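Long-range contacts in Exo-1,3/1,4-beta-glucanase (Pseudoalteromonas sp., PDB 3RRX), which probably acts as a family 3 glycoside hydrolase that cleaves beta-1,3- and beta-1,4-linked glucans from their chain ends, and binds calcium: residues A[422-427]-A[450-455]; A[388-393]-A[554-559]. The protein carries 1 engineered substitution. All coordinates share one frame; numbering follows the deposited sequence.

Contact 1 (A[422-427]-A[450-455]); sequences GANAIN and ATSIFS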
ATOM      1  N   GLY A 422      -4.977  20.924  -7.053  1.00 17.57           N
ATOM      2  CA  GLY A 422      -4.573  19.612  -7.515  1.00 15.89           C
ATOM      3  C   GLY A 422      -4.515  19.457  -9.026  1.00 14.65           C
ATOM      4  O   GLY A 422      -4.190  18.379  -9.526  1.00 16.88           O
ATOM      5  N   ALA A 423      -4.807  20.527  -9.754  1.00 12.48           N
ATOM      6  CA  ALA A 423      -4.931  20.441 -11.215  1.00 14.20           C
ATOM      7  C   ALA A 423      -3.685  19.913 -11.913  1.00 12.98           C
ATOM      8  O   ALA A 423      -3.778  19.115 -12.847  1.00 13.61           O
ATOM      9  CB  ALA A 423      -5.319  21.791 -11.799  1.00 11.74           C
ATOM     10  N   ASN A 424      -2.520  20.370 -11.471  1.00 12.28           N
ATOM     11  CA  ASN A 424      -1.272  20.015 -12.132  1.00 11.67           C
ATOM     12  C   ASN A 424      -0.231  19.590 -11.106  1.00 15.62           C
ATOM     13  O   ASN A 424       0.959  19.847 -11.277  1.00 20.53           O
ATOM     14  CB  ASN A 424      -0.749  21.209 -12.939  1.00 15.45           C
ATOM     15  CG  ASN A 424       0.413  20.842 -13.843  1.00 20.15           C
ATOM     16  OD1 ASN A 424       0.404  19.792 -14.491  1.00 16.01           O
ATOM     17  ND2 ASN A 424       1.421  21.710 -13.897  1.00 14.93           N
ATOM     18  N   ALA A 425      -0.689  18.941 -10.039  1.00 14.29           N
ATOM     19  CA  ALA A 425       0.171  18.577  -8.921  1.00 14.75           C
ATOM     20  C   ALA A 425       0.202  17.065  -8.736  1.00 16.12           C
ATOM     21  O   ALA A 425      -0.664  16.490  -8.080  1.00 11.70           O
ATOM     22  CB  ALA A 425      -0.306  19.248  -7.649  1.00 14.74           C
ATOM     23  N   ILE A 426       1.207  16.423  -9.313  1.00 12.97           N
ATOM     24  CA  ILE A 426       1.280  14.973  -9.257  1.00 11.93           C
ATOM     25  C   ILE A 426       1.415  14.498  -7.817  1.00 13.20           C
ATOM     26  O   ILE A 426       0.908  13.432  -7.459  1.00 12.03           O
ATOM     27  CB  ILE A 426       2.396  14.421 -10.175  1.00 15.38           C
ATOM     28  CG1 ILE A 426       2.079  14.779 -11.633  1.00 13.68           C
ATOM     29  CG2 ILE A 426       2.541  12.901 -10.011  1.00 14.07           C
ATOM     30  CD1 ILE A 426       3.232  14.527 -12.617  1.00 16.27           C
ATOM     31  N   ASN A 427       2.045  15.301  -6.967  1.00 11.40           N
ATOM     32  CA  ASN A 427       2.215  14.871  -5.582  1.00 12.26           C
ATOM     33  C   ASN A 427       0.886  14.681  -4.852  1.00 14.51           C
ATOM     34  O   ASN A 427       0.750  13.788  -4.012  1.00 11.75           O
ATOM     35  CB  ASN A 427       3.188  15.782  -4.806  1.00 15.25           C
ATOM     36  CG  ASN A 427       2.555  17.083  -4.337  1.00 19.74           C
ATOM     37  OD1 ASN A 427       1.803  17.734  -5.065  1.00 17.01           O
ATOM     38  ND2 ASN A 427       2.871  17.469  -3.102  1.00 18.60           N
ATOM     39  N   ALA A 450       5.271  10.324 -15.461  1.00 17.66           N
ATOM     40  CA  ALA A 450       3.912  10.409 -14.922  1.00 17.60           C
ATOM     41  C   ALA A 450       3.150  11.500 -15.676  1.00 18.20           C
ATOM     42  O   ALA A 450       3.752  12.293 -16.401  1.00 16.86           O
ATOM     43  CB  ALA A 450       3.939  10.707 -13.428  1.00 12.72           C
ATOM     44  N   THR A 451       1.829  11.546 -15.509  1.00 15.10           N
ATOM     45  CA  THR A 451       1.024  12.557 -16.191  1.00 15.22           C
ATOM     46  C   THR A 451       0.063  13.203 -15.207  1.00 15.10           C
ATOM     47  O   THR A 451      -0.726  12.502 -14.569  1.00 12.75           O
ATOM     48  CB  THR A 451       0.189  11.921 -17.318  1.00 17.98           C
ATOM     49  OG1 THR A 451       1.063  11.328 -18.285  1.00 18.49           O
ATOM     50  CG2 THR A 451      -0.707  12.965 -17.990  1.00 16.80           C
ATOM     51  N   SER A 452       0.124  14.528 -15.080  1.00 12.18           N
ATOM     52  CA  SER A 452      -0.818  15.242 -14.205  1.00 13.39           C
ATOM     53  C   SER A 452      -2.228  15.194 -14.784  1.00 12.24           C
ATOM     54  O   SER A 452      -2.420  14.856 -15.950  1.00 13.41           O
ATOM     55  CB  SER A 452      -0.383  16.699 -14.005  1.00 16.62           C
ATOM     56  OG  SER A 452      -0.740  17.506 -15.127  1.00 13.37           O
ATOM     57  N   ILE A 453      -3.229  15.528 -13.976  1.00 12.78           N
ATOM     58  CA  ILE A 453      -4.596  15.496 -14.472  1.00 11.40           C
ATOM     59  C   ILE A 453      -4.785  16.562 -15.559  1.00 14.64           C
ATOM     60  O   ILE A 453      -5.387  16.302 -16.606  1.00 11.77           O
ATOM     61  CB  ILE A 453      -5.613  15.629 -13.326  1.00 11.16           C
ATOM     62  CG1 ILE A 453      -5.565  14.351 -12.479  1.00 12.71           C
ATOM     63  CG2 ILE A 453      -7.018  15.830 -13.871  1.00 10.90           C
ATOM     64  CD1 ILE A 453      -6.090  14.519 -11.069  1.00 14.47           C
ATOM     65  N   PHE A 454      -4.239  17.750 -15.331  1.00 11.80           N
ATOM     66  CA  PHE A 454      -4.285  18.781 -16.371  1.00 12.30           C
ATOM     67  C   PHE A 454      -3.641  18.315 -17.678  1.00 14.42           C
ATOM     68  O   PHE A 454      -4.175  18.531 -18.769  1.00 15.25           O
ATOM     69  CB  PHE A 454      -3.605  20.078 -15.926  1.00 11.78           C
ATOM     70  CG  PHE A 454      -3.406  21.049 -17.068  1.00 14.69           C
ATOM     71  CD1 PHE A 454      -4.487  21.729 -17.610  1.00 16.02           C
ATOM     72  CD2 PHE A 454      -2.152  21.242 -17.629  1.00 18.13           C
ATOM     73  CE1 PHE A 454      -4.320  22.614 -18.682  1.00 17.09           C
ATOM     74  CE2 PHE A 454      -1.980  22.124 -18.701  1.00 19.10           C
ATOM     75  CZ  PHE A 454      -3.069  22.810 -19.220  1.00 15.76           C
ATOM     76  N   SER A 455      -2.472  17.700 -17.576  1.00 14.64           N
ATOM     77  CA  SER A 455      -1.761  17.279 -18.776  1.00 13.60           C
ATOM     78  C   SER A 455      -2.565  16.258 -19.587  1.00 14.58           C
ATOM     79  O   SER A 455      -2.606  16.325 -20.820  1.00 13.66           O
ATOM     80  CB  SER A 455      -0.384  16.723 -18.416  1.00 19.03           C
ATOM     81  OG  SER A 455       0.229  16.165 -19.560  1.00 23.80           O
TER
HETATM   82  O   HOH W   1      -2.756  16.691 -11.232  1.00 12.67           O
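The flat groups that meet here are the Asn424 amide and the Phe454 ring: the amide oxygen OD1 lies at the ring's edge, near its plane, and also takes the hydroxyl of Ser452. That hydrogen bond, Ser452 OG to Asn424 OD1, is 2.6 Å long and lies in the carbonyl plane, with a C=O...donor angle of 150°. Asn424 reaches it because its CG stands anti to the backbone N (chi1 -170°), which carries the amide across to the hydroxyl. Ser452 is the N-cap of helix 453-463, and its OG also accepts from Ser455 N at 3.0 Å, so one hydroxyl caps the helix and donates to the loop opposite. With an alanine here, Ser455 N is likely to lose its cap and Asn424 OD1 its donor, and the amide would be freer to turn. A second tie is made by the backbone: Phe454 N donates to Ala423 O over 2.9 Å. Water 1 lies 2.8 Å from Gly422 O and accepts from Ile453 N at 3.0 Å, bridging the two segments beside that bond. The apolar part belongs to Ile426, whose CG1 packs 3.9 Å from Ser452 CA while its CD1 meets Ala450 CB at 4.0 Å. The touching parts run almost exactly antiparallel, 172° apart, yet this is a pairing of two helix-entry loops, as Ala425 is the N-cap of helix 426-430. Asn444 braces the first loop by bonding Asn424 O and Ile426 N. Within the family 3 C-terminal domain, Ala423 and Phe454 both rest on strands 415-419 and 467-470, placing the loop before helix 426-430 and the first turn of helix 453-463 against edge strand 467-470 and its neighbour 415-419.

Contact 2 (A[388-393]-A[554-559]); sequences TLAREA and GSEGEG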
ATOM      1  N   THR A 388       0.181   1.639 -18.720  1.00 14.52           N
ATOM      2  CA  THR A 388      -1.090   1.352 -19.375  1.00 19.08           C
ATOM      3  C   THR A 388      -2.043   0.597 -18.441  1.00 17.41           C
ATOM      4  O   THR A 388      -3.248   0.868 -18.401  1.00 15.61           O
ATOM      5  CB  THR A 388      -0.873   0.548 -20.665  1.00 22.40           C
ATOM      6  OG1 THR A 388      -0.157   1.361 -21.608  1.00 21.18           O
ATOM      7  CG2 THR A 388      -2.210   0.147 -21.272  1.00 25.31           C
ATOM      8  N   LEU A 389      -1.496  -0.359 -17.700  1.00 14.32           N
ATOM      9  CA  LEU A 389      -2.246  -1.072 -16.667  1.00 13.08           C
ATOM     10  C   LEU A 389      -2.750  -0.124 -15.575  1.00 15.11           C
ATOM     11  O   LEU A 389      -3.914  -0.195 -15.150  1.00 14.87           O
ATOM     12  CB  LEU A 389      -1.361  -2.167 -16.057  1.00 13.99           C
ATOM     13  CG  LEU A 389      -1.891  -2.904 -14.819  1.00 15.15           C
ATOM     14  CD1 LEU A 389      -3.178  -3.639 -15.151  1.00 16.22           C
ATOM     15  CD2 LEU A 389      -0.828  -3.875 -14.304  1.00 11.96           C
ATOM     16  N   ALA A 390      -1.871   0.763 -15.114  1.00 14.04           N
ATOM     17  CA  ALA A 390      -2.227   1.711 -14.059  1.00 13.43           C
ATOM     18  C   ALA A 390      -3.306   2.685 -14.519  1.00 12.22           C
ATOM     19  O   ALA A 390      -4.204   3.037 -13.752  1.00 11.34           O
ATOM     20  CB  ALA A 390      -0.976   2.475 -13.578  1.00 12.59           C
ATOM     21  N   ARG A 391      -3.208   3.125 -15.769  1.00 12.91           N
ATOM     22  CA  ARG A 391      -4.207   4.010 -16.357  1.00 14.18           C
ATOM     23  C   ARG A 391      -5.584   3.347 -16.373  1.00 14.24           C
ATOM     24  O   ARG A 391      -6.598   3.991 -16.087  1.00 13.63           O
ATOM     25  CB  ARG A 391      -3.766   4.411 -17.768  1.00 16.09           C
ATOM     26  CG  ARG A 391      -4.632   5.449 -18.443  1.00 16.62           C
ATOM     27  CD  ARG A 391      -3.960   5.913 -19.734  1.00 21.11           C
ATOM     28  NE  ARG A 391      -4.852   6.661 -20.616  1.00 18.81           N
ATOM     29  CZ  ARG A 391      -4.458   7.220 -21.761  1.00 23.86           C
ATOM     30  NH1 ARG A 391      -3.189   7.128 -22.143  1.00 21.24           N
ATOM     31  NH2 ARG A 391      -5.327   7.871 -22.522  1.00 17.84           N
ATOM     32  N   GLU A 392      -5.613   2.057 -16.704  1.00 14.91           N
ATOM     33  CA  GLU A 392      -6.840   1.268 -16.630  1.00 14.36           C
ATOM     34  C   GLU A 392      -7.362   1.271 -15.199  1.00 14.54           C
ATOM     35  O   GLU A 392      -8.558   1.466 -14.957  1.00 14.27           O
ATOM     36  CB  GLU A 392      -6.586  -0.175 -17.086  1.00 15.32           C
ATOM     37  CG  GLU A 392      -7.787  -1.124 -16.920  1.00 14.52           C
ATOM     38  CD  GLU A 392      -7.412  -2.593 -17.128  1.00 20.01           C
ATOM     39  OE1 GLU A 392      -6.316  -2.863 -17.661  1.00 20.75           O
ATOM     40  OE2 GLU A 392      -8.208  -3.484 -16.758  1.00 21.65           O
ATOM     41  N   ALA A 393      -6.461   1.062 -14.241  1.00 12.74           N
ATOM     42  CA  ALA A 393      -6.866   1.049 -12.837  1.00 11.58           C
ATOM     43  C   ALA A 393      -7.433   2.399 -12.417  1.00 11.93           C
ATOM     44  O   ALA A 393      -8.423   2.460 -11.685  1.00 13.33           O
ATOM     45  CB  ALA A 393      -5.712   0.650 -11.944  1.00 10.78           C
ATOM     46  N   GLY A 554      -2.471   7.982  -8.440  1.00  7.92           N
ATOM     47  CA  GLY A 554      -1.103   7.579  -8.760  1.00  8.95           C
ATOM     48  C   GLY A 554      -0.521   8.333  -9.950  1.00 13.22           C
ATOM     49  O   GLY A 554      -0.890   9.475 -10.195  1.00 11.72           O
ATOM     50  N   SER A 555       0.379   7.699 -10.706  1.00 10.37           N
ATOM     51  CA  SER A 555       1.125   8.422 -11.752  1.00 10.70           C
ATOM     52  C   SER A 555       0.338   8.710 -13.035  1.00 13.20           C
ATOM     53  O   SER A 555       0.677   9.637 -13.782  1.00 13.33           O
ATOM     54  CB  SER A 555       2.437   7.690 -12.099  1.00 12.54           C
ATOM     55  OG  SER A 555       2.195   6.346 -12.469  1.00 13.35           O
ATOM     56  N   GLU A 556      -0.698   7.916 -13.300  1.00 12.96           N
ATOM     57  CA  GLU A 556      -1.363   7.946 -14.607  1.00 15.09           C
ATOM     58  C   GLU A 556      -2.620   8.818 -14.631  1.00 15.36           C
ATOM     59  O   GLU A 556      -3.735   8.319 -14.802  1.00 14.30           O
ATOM     60  CB  GLU A 556      -1.686   6.525 -15.081  1.00 12.45           C
ATOM     61  CG  GLU A 556      -0.458   5.629 -15.185  1.00 12.77           C
ATOM     62  CD  GLU A 556       0.727   6.360 -15.796  1.00 18.28           C
ATOM     63  OE1 GLU A 556       0.572   6.907 -16.905  1.00 19.64           O
ATOM     64  OE2 GLU A 556       1.808   6.396 -15.161  1.00 19.10           O
ATOM     65  N   GLY A 557      -2.425  10.125 -14.490  1.00 13.51           N
ATOM     66  CA  GLY A 557      -3.533  11.066 -14.406  1.00 14.03           C
ATOM     67  C   GLY A 557      -4.413  11.161 -15.644  1.00 14.74           C
ATOM     68  O   GLY A 557      -5.525  11.685 -15.567  1.00 13.77           O
ATOM     69  N   GLU A 558      -3.938  10.668 -16.787  1.00 13.13           N
ATOM     70  CA  GLU A 558      -4.764  10.720 -17.995  1.00 14.10           C
ATOM     71  C   GLU A 558      -5.963   9.762 -17.940  1.00 15.96           C
ATOM     72  O   GLU A 558      -6.892   9.854 -18.752  1.00 15.90           O
ATOM     73  CB  GLU A 558      -3.945  10.500 -19.280  1.00 18.52           C
ATOM     74  CG  GLU A 558      -4.794  10.743 -20.530  1.00 18.40           C
ATOM     75  CD  GLU A 558      -3.997  10.881 -21.812  1.00 27.92           C
ATOM     76  OE1 GLU A 558      -2.748  10.811 -21.763  1.00 23.90           O
ATOM     77  OE2 GLU A 558      -4.638  11.056 -22.873  1.00 23.90           O
ATOM     78  N   GLY A 559      -5.952   8.853 -16.974  1.00 13.06           N
ATOM     79  CA  GLY A 559      -7.122   8.027 -16.723  1.00 14.31           C
ATOM     80  C   GLY A 559      -8.351   8.861 -16.386  1.00 14.96           C
ATOM     81  O   GLY A 559      -9.487   8.453 -16.646  1.00 15.11           O
TER
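Ala390 and Arg391, on one turn of helix 384-397, take the bent side chain of Glu556 against the helix surface. This is the close-packed part: Ala390 CB touches Glu556 CG at 3.6 Å, and Arg391 CB lies 4.0 Å from Glu556 CB. The bend at chi2 (-42°) turns the carboxylate back toward its own segment, where OE2 receives Ser555 OG at 2.7 Å on its anti side, 23° out of the carboxylate plane. Arg387, one turn earlier on the same helix, forms a salt bridge with that oxygen, so the buried acid has two partners. Gly559 also belongs to the tight side, its N lying 3.9 Å from Arg391 CG and its CA 5.0 Å from Arg391 CA. The segment 554-559 follows strand 546-551 of the mixed sheet and leads into helix 558-564, a strand-loop-helix connection in the domain that family 3 hydrolases carry after their TIM-barrel domain. On the looser, partly exposed side, Arg391 extends from CG to NE and lays its guanidinium against Glu558, the planes 24° apart and stacked. Glu558 CG sits 3.5 Å above one face, offset toward the rim. The salt bridge from Arg391 NH2 to Glu558 OE2 measures 3.3 Å, but OE2 sits off the guanidinium plane and the N-H bonds of Arg391 are not aimed at it, so the polar part of the pairing is electrostatic, added to the stacking contact. Directed bonding is found beyond the segments: Gln460 NE2 donates to Glu558 OE2, and Asp562 forms a salt bridge with Arg391 NE.

In the fold
From the N terminus, helix 384-397 comes first and supplies the opening side of contact 2; its partner, 554-559, lies 161 residues later. Contact 1 is nested inside that long loop, closing a much shorter one of 22 intervening residues between 422-427 and 450-455. Contact 2 therefore joins the helix preceding edge strand 399-403 to the chain just after strand 546-551, whereas contact 1 joins the starts of two helices near strands 415-419 and 467-470. Their centres are 12 Å apart. They meet directly: Thr451 N to Ser555 O (2.8 Å) and Thr451 O to Gly557 N (2.9 Å) are probable backbone hydrogen bonds.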